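Crov588 (Cafeteriavirus, PDB 6NYR) is of unknown function but folds as a circular leucine-rich-repeat protein built from tandem FNIP repeats, a type of solenoid that often acts as a binding scaffold. Local coordinates at residues L187-F192 with S208-T213; G391-Q396 with G413-Q418; I618-L623 with T641-P646. All coordinates share one frame; numbering follows the deposited sequence.

Contact 1. Residues L187-F192 with S208-T213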
loop_
_atom_site.group_PDB
_atom_site.type_symbol
_atom_site.label_atom_id
_atom_site.label_comp_id
_atom_site.label_asym_id
_atom_site.label_seq_id
_atom_site.Cartn_x
_atom_site.Cartn_y
_atom_site.Cartn_z
ATOM N N LEU A 187 21.555 -1.379 -25.636
ATOM C CA LEU A 187 21.211 -1.147 -24.239
ATOM C C LEU A 187 20.272 0.046 -24.104
ATOM O O LEU A 187 20.466 1.089 -24.735
ATOM C CB LEU A 187 22.486 -0.924 -23.431
ATOM C CG LEU A 187 22.425 -1.125 -21.921
ATOM C CD1 LEU A 187 22.162 -2.581 -21.580
ATOM C CD2 LEU A 187 23.726 -0.651 -21.276
ATOM N N THR A 188 19.245 -0.119 -23.271
ATOM C CA THR A 188 18.250 0.915 -23.037
ATOM C C THR A 188 18.130 1.326 -21.575
ATOM O O THR A 188 17.861 2.497 -21.300
ATOM C CB THR A 188 16.864 0.445 -23.508
ATOM O OG1 THR A 188 16.445 -0.679 -22.722
ATOM C CG2 THR A 188 16.894 0.044 -24.972
ATOM N N TYR A 189 18.302 0.392 -20.641
ATOM C CA TYR A 189 18.258 0.667 -19.208
ATOM C C TYR A 189 19.632 0.369 -18.617
ATOM O O TYR A 189 20.134 -0.753 -18.748
ATOM C CB TYR A 189 17.190 -0.190 -18.513
ATOM C CG TYR A 189 15.759 0.238 -18.742
ATOM C CD1 TYR A 189 15.241 0.349 -20.026
ATOM C CD2 TYR A 189 14.916 0.505 -17.672
ATOM C CE1 TYR A 189 13.930 0.734 -20.238
ATOM C CE2 TYR A 189 13.601 0.889 -17.873
ATOM C CZ TYR A 189 13.114 1.000 -19.155
ATOM O OH TYR A 189 11.808 1.382 -19.355
ATOM N N LEU A 190 20.234 1.363 -17.966
ATOM C CA LEU A 190 21.513 1.187 -17.280
ATOM C C LEU A 190 21.368 1.704 -15.859
ATOM O O LEU A 190 20.972 2.858 -15.654
ATOM C CB LEU A 190 22.645 1.915 -18.007
ATOM C CG LEU A 190 24.036 1.850 -17.365
ATOM C CD1 LEU A 190 24.474 0.415 -17.119
ATOM C CD2 LEU A 190 25.070 2.581 -18.229
ATOM N N GLU A 191 21.669 0.850 -14.883
ATOM C CA GLU A 191 21.635 1.236 -13.479
ATOM C C GLU A 191 22.958 0.889 -12.814
ATOM O O GLU A 191 23.352 -0.282 -12.779
ATOM C CB GLU A 191 20.486 0.555 -12.729
ATOM C CG GLU A 191 20.425 0.987 -11.270
ATOM C CD GLU A 191 19.197 0.493 -10.544
ATOM O OE1 GLU A 191 18.274 -0.024 -11.208
ATOM O OE2 GLU A 191 19.158 0.623 -9.302
ATOM N N PHE A 192 23.634 1.902 -12.282
ATOM C CA PHE A 192 24.810 1.705 -11.451
ATOM C C PHE A 192 24.412 1.597 -9.983
ATOM O O PHE A 192 23.380 2.118 -9.551
ATOM C CB PHE A 192 25.807 2.849 -11.630
ATOM C CG PHE A 192 26.486 2.853 -12.964
ATOM C CD1 PHE A 192 27.468 1.923 -13.254
ATOM C CD2 PHE A 192 26.141 3.785 -13.929
ATOM C CE1 PHE A 192 28.094 1.920 -14.483
ATOM C CE2 PHE A 192 26.764 3.788 -15.158
ATOM C CZ PHE A 192 27.740 2.855 -15.436
ATOM N N SER A 208 21.331 4.218 -27.863
ATOM C CA SER A 208 19.995 3.700 -27.628
ATOM C C SER A 208 19.534 3.821 -26.186
ATOM O O SER A 208 18.400 3.431 -25.882
ATOM C CB SER A 208 19.937 2.226 -28.052
ATOM O OG SER A 208 20.992 1.497 -27.440
ATOM N N LEU A 209 20.358 4.364 -25.298
ATOM C CA LEU A 209 20.027 4.383 -23.880
ATOM C C LEU A 209 18.900 5.374 -23.611
ATOM O O LEU A 209 18.937 6.517 -24.075
ATOM C CB LEU A 209 21.267 4.754 -23.066
ATOM C CG LEU A 209 21.260 4.452 -21.568
ATOM C CD1 LEU A 209 21.245 2.946 -21.350
ATOM C CD2 LEU A 209 22.458 5.076 -20.874
ATOM N N THR A 210 17.883 4.924 -22.875
ATOM C CA THR A 210 16.754 5.768 -22.504
ATOM C C THR A 210 16.688 6.073 -21.016
ATOM O O THR A 210 16.203 7.141 -20.643
ATOM C CB THR A 210 15.429 5.117 -22.933
ATOM O OG1 THR A 210 15.286 3.834 -22.310
ATOM C CG2 THR A 210 15.379 4.959 -24.449
ATOM N N HIS A 211 17.160 5.165 -20.161
ATOM C CA HIS A 211 17.049 5.312 -18.713
ATOM C C HIS A 211 18.434 5.144 -18.103
ATOM O O HIS A 211 19.065 4.095 -18.276
ATOM C CB HIS A 211 16.094 4.274 -18.111
ATOM C CG HIS A 211 14.650 4.515 -18.418
ATOM N ND1 HIS A 211 14.144 4.488 -19.699
ATOM C CD2 HIS A 211 13.598 4.763 -17.602
ATOM C CE1 HIS A 211 12.843 4.720 -19.661
ATOM N NE2 HIS A 211 12.487 4.891 -18.401
ATOM N N LEU A 212 18.897 6.159 -17.375
ATOM C CA LEU A 212 20.205 6.127 -16.730
ATOM C C LEU A 212 20.027 6.488 -15.264
ATOM O O LEU A 212 19.537 7.577 -14.944
ATOM C CB LEU A 212 21.185 7.090 -17.405
ATOM C CG LEU A 212 22.573 7.194 -16.771
ATOM C CD1 LEU A 212 23.265 5.839 -16.742
ATOM C CD2 LEU A 212 23.434 8.220 -17.506
ATOM N N THR A 213 20.434 5.580 -14.381
ATOM C CA THR A 213 20.325 5.762 -12.943
ATOM C C THR A 213 21.700 5.602 -12.312
ATOM O O THR A 213 22.369 4.587 -12.533
ATOM C CB THR A 213 19.360 4.737 -12.323
ATOM O OG1 THR A 213 18.064 4.878 -12.913
ATOM C CG2 THR A 213 19.257 4.929 -10.816
HETATM O O HOH W 1 18.036 3.292 -15.124
#
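Backbone hydrogen bonding identifies the pair as neighbouring parallel strands: the axes of 189-191 and 211-213 diverge by only 1°, and the bonds run alternately both ways. Leu190 is gripped at both ends, its N giving to His211 O at 3.0 Å and its O taking Thr213 N at 3.1 Å. Phe192 N closes the ladder on Thr213 O, at 3.0 Å. At the other end Thr188 O is a double acceptor. His211 N meets it at 3.0 Å, almost along the C=O axis, whereas Thr210 N comes in the carbonyl plane onto a lone pair, at 2.9 Å and a C=O...N angle of 132°. A water bridges Leu190 O and Thr213 OG1.

Aromatic stacking joins Tyr189 and His211 on the face they share with Glu191 and Thr213. The Tyr189 and His211 side chains run alongside each other with CG beside the backbone N, giving an offset stack with centroids 4.2 Å apart and planes 7° from parallel. Tyr189 CZ lies over the centre of the imidazole, while His211 CB makes a CH-pi contact 4.1 Å from the phenol centroid. Thr210 OG1, in plane at the imidazole edge, hydrogen-bonds ND1 and so restrains the ring's rotation. His167 stacks on Tyr189 and Tyr233 meets the His211 ring, so the pair belongs to a longer aromatic row.

Apolar packing fills the reverse face. Leu190 and Leu212, both with CG anti to the backbone N, lie side by side, pointing the same way, and Leu209 CD1 tucks against Leu190 CB at 3.8 Å.

Short parallel strands one coil apart with leucines turned inward are the hallmark of the leucine-rich-repeat solenoid; the aromatic row is a feature of this protein.

Contact 2. Residues G391-Q396 with G413-Q418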
loop_
_atom_site.group_PDB
_atom_site.type_symbol
_atom_site.label_atom_id
_atom_site.label_comp_id
_atom_site.label_asym_id
_atom_site.label_seq_id
_atom_site.Cartn_x
_atom_site.Cartn_y
_atom_site.Cartn_z
ATOM N N GLY A 391 -2.884 22.005 7.492
ATOM C CA GLY A 391 -1.945 21.283 8.328
ATOM C C GLY A 391 -2.245 21.414 9.813
ATOM O O GLY A 391 -3.311 21.870 10.230
ATOM N N CYS A 392 -1.257 21.015 10.626
ATOM C CA CYS A 392 -1.513 20.851 12.051
ATOM C C CYS A 392 -1.808 22.177 12.733
ATOM O O CYS A 392 -2.636 22.242 13.648
ATOM C CB CYS A 392 -0.314 20.219 12.761
ATOM S SG CYS A 392 0.513 18.883 11.904
ATOM N N GLU A 393 -1.113 23.239 12.333
ATOM C CA GLU A 393 -1.085 24.453 13.136
ATOM C C GLU A 393 -2.041 25.536 12.651
ATOM O O GLU A 393 -2.201 26.547 13.348
ATOM C CB GLU A 393 0.349 25.008 13.188
ATOM C CG GLU A 393 1.367 23.978 13.684
ATOM C CD GLU A 393 2.399 24.555 14.634
ATOM O OE1 GLU A 393 2.150 25.630 15.223
ATOM O OE2 GLU A 393 3.469 23.928 14.790
ATOM N N PHE A 394 -2.710 25.345 11.516
ATOM C CA PHE A 394 -3.703 26.323 11.102
ATOM C C PHE A 394 -4.829 26.381 12.131
ATOM O O PHE A 394 -5.438 25.361 12.467
ATOM C CB PHE A 394 -4.281 25.989 9.734
ATOM C CG PHE A 394 -5.277 27.004 9.255
ATOM C CD1 PHE A 394 -4.850 28.209 8.719
ATOM C CD2 PHE A 394 -6.635 26.768 9.360
ATOM C CE1 PHE A 394 -5.759 29.153 8.281
ATOM C CE2 PHE A 394 -7.554 27.711 8.922
ATOM C CZ PHE A 394 -7.115 28.902 8.383
ATOM N N ASN A 395 -5.107 27.586 12.626
ATOM C CA ASN A 395 -6.125 27.784 13.650
ATOM C C ASN A 395 -6.613 29.225 13.598
ATOM O O ASN A 395 -6.659 29.912 14.623
ATOM C CB ASN A 395 -5.555 27.435 15.025
ATOM C CG ASN A 395 -6.619 27.364 16.095
ATOM O OD1 ASN A 395 -7.807 27.228 15.799
ATOM N ND2 ASN A 395 -6.197 27.445 17.351
ATOM N N GLN A 396 -6.988 29.681 12.406
ATOM C CA GLN A 396 -7.483 31.030 12.192
ATOM C C GLN A 396 -8.965 30.989 11.847
ATOM O O GLN A 396 -9.487 29.981 11.363
ATOM C CB GLN A 396 -6.716 31.729 11.063
ATOM C CG GLN A 396 -5.226 31.857 11.297
ATOM C CD GLN A 396 -4.893 32.617 12.562
ATOM O OE1 GLN A 396 -5.528 33.623 12.882
ATOM N NE2 GLN A 396 -3.903 32.133 13.299
ATOM N N GLY A 413 -7.102 20.671 10.134
ATOM C CA GLY A 413 -5.978 19.991 10.745
ATOM C C GLY A 413 -6.058 19.896 12.260
ATOM O O GLY A 413 -7.050 20.260 12.893
ATOM N N HIS A 414 -4.959 19.405 12.844
ATOM C CA HIS A 414 -4.918 19.062 14.262
ATOM C C HIS A 414 -5.450 20.176 15.155
ATOM O O HIS A 414 -6.283 19.935 16.036
ATOM C CB HIS A 414 -3.481 18.706 14.657
ATOM C CG HIS A 414 -3.359 18.068 16.005
ATOM N ND1 HIS A 414 -3.298 18.797 17.175
ATOM C CD2 HIS A 414 -3.286 16.766 16.369
ATOM C CE1 HIS A 414 -3.193 17.970 18.199
ATOM N NE2 HIS A 414 -3.184 16.732 17.739
ATOM N N ASN A 415 -4.957 21.399 14.968
ATOM C CA ASN A 415 -5.208 22.446 15.948
ATOM C C ASN A 415 -6.443 23.288 15.665
ATOM O O ASN A 415 -6.800 24.123 16.503
ATOM C CB ASN A 415 -4.003 23.399 16.047
ATOM C CG ASN A 415 -2.782 22.746 16.651
ATOM O OD1 ASN A 415 -2.844 21.615 17.142
ATOM N ND2 ASN A 415 -1.662 23.459 16.633
ATOM N N PHE A 416 -7.101 23.116 14.521
ATOM C CA PHE A 416 -8.210 24.002 14.204
ATOM C C PHE A 416 -9.320 23.837 15.237
ATOM O O PHE A 416 -9.830 22.732 15.444
ATOM C CB PHE A 416 -8.760 23.730 12.809
ATOM C CG PHE A 416 -9.863 24.672 12.419
ATOM C CD1 PHE A 416 -9.572 25.873 11.799
ATOM C CD2 PHE A 416 -11.185 24.372 12.708
ATOM C CE1 PHE A 416 -10.579 26.751 11.453
ATOM C CE2 PHE A 416 -12.195 25.243 12.367
ATOM C CZ PHE A 416 -11.894 26.437 11.738
ATOM N N ASN A 417 -9.701 24.941 15.873
ATOM C CA ASN A 417 -10.770 24.929 16.863
ATOM C C ASN A 417 -11.407 26.314 16.941
ATOM O O ASN A 417 -11.565 26.892 18.017
ATOM C CB ASN A 417 -10.239 24.489 18.228
ATOM C CG ASN A 417 -11.347 24.280 19.244
ATOM O OD1 ASN A 417 -12.495 24.008 18.884
ATOM N ND2 ASN A 417 -11.011 24.416 20.521
ATOM N N GLN A 418 -11.788 26.859 15.793
ATOM C CA GLN A 418 -12.507 28.121 15.730
ATOM C C GLN A 418 -13.981 27.847 15.464
ATOM O O GLN A 418 -14.360 26.784 14.963
ATOM C CB GLN A 418 -11.942 29.034 14.638
ATOM C CG GLN A 418 -10.468 29.361 14.786
ATOM C CD GLN A 418 -10.148 30.045 16.099
ATOM O OE1 GLN A 418 -10.942 30.831 16.619
ATOM N NE2 GLN A 418 -8.983 29.737 16.651
HETATM O O HOH W 2 -1.637 26.547 15.898
#
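The Phe394 and Phe416 rings lie side by side and point the same way, touching through CD2 of Phe394 and CD1 of Phe416 at 3.9 Å. Each has a backbone nitrogen from two residues on over one face: Gln396 N stands 4.0 Å above the centre of the Phe394 ring, and Gln418 N is similarly placed over Phe416 but nearer the rim. The His414 ring has Asn415 OD1 in plane at its edge, where ND1 donates to it at 2.9 Å.

The Asn395 amide reaches across because CG is anti to its backbone N (chi1 -169°). Its OD1 accepts two bonds, from Asn417 N at 3.0 Å and from Gln418 NE2 at 2.9 Å, both donors lying above the carbonyl plane. Gln418, bent at chi2, can also bond weakly to Asn395 O. Closer to the strands, Asn415 N donates to Cys392 O at 2.8 Å, and water links Glu393 O to Asn415 ND2.

The pattern propagates as an asparagine ladder: Asn373 OD1 holds Asn395 N on one side, and Asn417 OD1 receives Asn439 N on the other. These loops leave parallel strands 387-389 and 409-411, with strand 431-433 next in the series.

Contact 3. Residues I618-L623 with T641-P646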
loop_
_atom_site.group_PDB
_atom_site.type_symbol
_atom_site.label_atom_id
_atom_site.label_comp_id
_atom_site.label_asym_id
_atom_site.label_seq_id
_atom_site.Cartn_x
_atom_site.Cartn_y
_atom_site.Cartn_z
ATOM N N ILE A 618 -20.382 -28.962 21.430
ATOM C CA ILE A 618 -21.304 -28.773 20.314
ATOM C C ILE A 618 -22.036 -30.087 20.078
ATOM O O ILE A 618 -21.419 -31.095 19.710
ATOM C CB ILE A 618 -20.578 -28.308 19.041
ATOM C CG1 ILE A 618 -19.865 -26.973 19.283
ATOM C CG2 ILE A 618 -21.557 -28.199 17.876
ATOM C CD1 ILE A 618 -20.803 -25.811 19.572
ATOM N N THR A 619 -23.348 -30.068 20.265
ATOM C CA THR A 619 -24.184 -31.242 20.084
ATOM C C THR A 619 -24.955 -31.135 18.767
ATOM O O THR A 619 -24.816 -30.176 18.006
ATOM C CB THR A 619 -25.135 -31.413 21.271
ATOM O OG1 THR A 619 -26.108 -30.359 21.267
ATOM C CG2 THR A 619 -24.360 -31.380 22.583
ATOM N N GLU A 620 -25.777 -32.146 18.498
ATOM C CA GLU A 620 -26.466 -32.238 17.221
ATOM C C GLU A 620 -27.504 -31.131 17.072
ATOM O O GLU A 620 -28.057 -30.626 18.052
ATOM C CB GLU A 620 -27.153 -33.597 17.083
ATOM C CG GLU A 620 -26.212 -34.784 17.126
ATOM C CD GLU A 620 -26.873 -36.074 16.675
ATOM O OE1 GLU A 620 -27.950 -36.009 16.046
ATOM O OE2 GLU A 620 -26.313 -37.156 16.953
ATOM N N ASN A 621 -27.757 -30.753 15.819
ATOM C CA ASN A 621 -28.772 -29.764 15.466
ATOM C C ASN A 621 -28.530 -28.419 16.139
ATOM O O ASN A 621 -29.468 -27.633 16.329
ATOM C CB ASN A 621 -30.178 -30.275 15.807
ATOM C CG ASN A 621 -30.535 -31.537 15.046
ATOM O OD1 ASN A 621 -30.704 -31.514 13.833
ATOM N ND2 ASN A 621 -30.657 -32.648 15.765
ATOM N N VAL A 622 -27.283 -28.145 16.500
ATOM C CA VAL A 622 -26.885 -26.858 17.050
ATOM C C VAL A 622 -26.300 -25.955 15.973
ATOM O O VAL A 622 -26.630 -24.771 15.895
ATOM C CB VAL A 622 -25.883 -27.074 18.208
ATOM C CG1 VAL A 622 -25.281 -25.757 18.647
ATOM C CG2 VAL A 622 -26.565 -27.779 19.379
ATOM N N LEU A 623 -25.431 -26.496 15.131
ATOM C CA LEU A 623 -24.778 -25.700 14.096
ATOM C C LEU A 623 -25.736 -25.459 12.930
ATOM O O LEU A 623 -26.542 -26.332 12.595
ATOM C CB LEU A 623 -23.524 -26.410 13.601
ATOM C CG LEU A 623 -22.375 -26.477 14.607
ATOM C CD1 LEU A 623 -21.154 -27.143 13.984
ATOM C CD2 LEU A 623 -22.007 -25.099 15.125
ATOM N N THR A 641 -17.800 -34.584 16.505
ATOM C CA THR A 641 -18.208 -35.812 15.843
ATOM C C THR A 641 -18.765 -35.462 14.470
ATOM O O THR A 641 -19.177 -34.328 14.214
ATOM C CB THR A 641 -19.256 -36.567 16.663
ATOM O OG1 THR A 641 -20.451 -35.782 16.758
ATOM C CG2 THR A 641 -18.728 -36.859 18.064
ATOM N N GLU A 642 -18.767 -36.452 13.576
ATOM C CA GLU A 642 -19.198 -36.197 12.206
ATOM C C GLU A 642 -20.692 -35.897 12.142
ATOM O O GLU A 642 -21.135 -35.147 11.263
ATOM C CB GLU A 642 -18.834 -37.390 11.319
ATOM C CG GLU A 642 -17.323 -37.604 11.213
ATOM C CD GLU A 642 -16.860 -38.066 9.843
ATOM O OE1 GLU A 642 -17.610 -37.892 8.861
ATOM O OE2 GLU A 642 -15.737 -38.612 9.752
ATOM N N ASN A 643 -21.479 -36.461 13.060
ATOM C CA ASN A 643 -22.918 -36.238 13.089
ATOM C C ASN A 643 -23.303 -34.876 13.653
ATOM O O ASN A 643 -24.498 -34.563 13.711
ATOM C CB ASN A 643 -23.604 -37.334 13.913
ATOM C CG ASN A 643 -23.085 -37.408 15.342
ATOM O OD1 ASN A 643 -22.305 -36.563 15.779
ATOM N ND2 ASN A 643 -23.526 -38.421 16.079
ATOM N N VAL A 644 -22.328 -34.064 14.060
ATOM C CA VAL A 644 -22.576 -32.759 14.661
ATOM C C VAL A 644 -22.304 -31.671 13.633
ATOM O O VAL A 644 -22.860 -30.571 13.717
ATOM C CB VAL A 644 -21.701 -32.576 15.917
ATOM C CG1 VAL A 644 -21.414 -31.116 16.174
ATOM C CG2 VAL A 644 -22.369 -33.225 17.130
ATOM N N LEU A 645 -21.445 -31.956 12.683
ATOM C CA LEU A 645 -21.071 -30.987 11.653
ATOM C C LEU A 645 -22.066 -31.036 10.502
ATOM O O LEU A 645 -22.441 -32.131 10.059
ATOM C CB LEU A 645 -19.675 -31.273 11.138
ATOM C CG LEU A 645 -18.556 -31.177 12.181
ATOM C CD1 LEU A 645 -17.258 -31.745 11.634
ATOM C CD2 LEU A 645 -18.356 -29.737 12.624
ATOM N N PRO A 646 -22.547 -29.893 10.012
ATOM C CA PRO A 646 -23.471 -29.919 8.871
ATOM C C PRO A 646 -22.773 -30.344 7.586
ATOM O O PRO A 646 -21.577 -30.117 7.382
ATOM C CB PRO A 646 -23.973 -28.470 8.781
ATOM C CG PRO A 646 -22.892 -27.654 9.430
ATOM C CD PRO A 646 -22.340 -28.526 10.534
HETATM O O HOH W 3 -24.486 -29.040 15.341
#
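Outer loops of two successive coils of the leucine-rich-repeat solenoid, both within one FNIP repeat range, meet here by packing of side chains and a shared water; no direct hydrogen bond crosses between 618-623 and 641-646. Ile618 opens the contact with its CG2 branch, which is anti to the backbone N and meets Val644 CG1 at 3.4 Å. The two side chains cross at about a right angle, and the separation marks this as a close apolar touch.

Thr619 begins a type II beta turn that runs to Val622. Its carbonyl carbon is covered by the other valine methyl, Val644 CG2, at 3.7 Å, so the two branches of Val644 straddle Ile618 and the start of the turn. Glu620, extended beyond CG, brings OE2 to 3.2 Å from Asn643 ND2. The carboxylate and amide planes are 51° apart and the angle at the hydrogen is poor, so the approach is polar proximity and not a hydrogen bond.

Asn621 supplies the left-handed backbone conformation (phi 58°, psi 24°) that a type II turn requires at its third position. Val622, which closes the turn, packs on Ile596 of the preceding coil. Leu623 then points its side chain toward 641-646, where CD1 rests 3.9 Å from Pro646 CD and 4.1 Å from Leu645 CD2; Leu645 in turn touches Phe673.

The loops are joined through one water, which donates to Thr619 O at 2.9 Å and to Val644 O at 2.8 Å while accepting from Leu623 N at 2.7 Å.

Contacts 1, 2 and 3 follow one another in series along the chain and fall in different FNIP repeat ranges, with centres about 47 Å (1 and 2), 58 Å (2 and 3) and 65 Å (1 and 3) apart and no mutual touch. Contacts 1 and 3 lie on opposite sides of the chain's centre, as expected for a solenoid closing into a ring. Each joins adjacent coils at a different level: contact 1 pairs two parallel strands, contact 2 the loops just after such strands, and contact 3 the outer loops, its centre about 42 Å from the centre of the chain, against about 28 Å for the others. Successive coils are thus held by backbone pairing, side-chain amides, and apolar packing with a water.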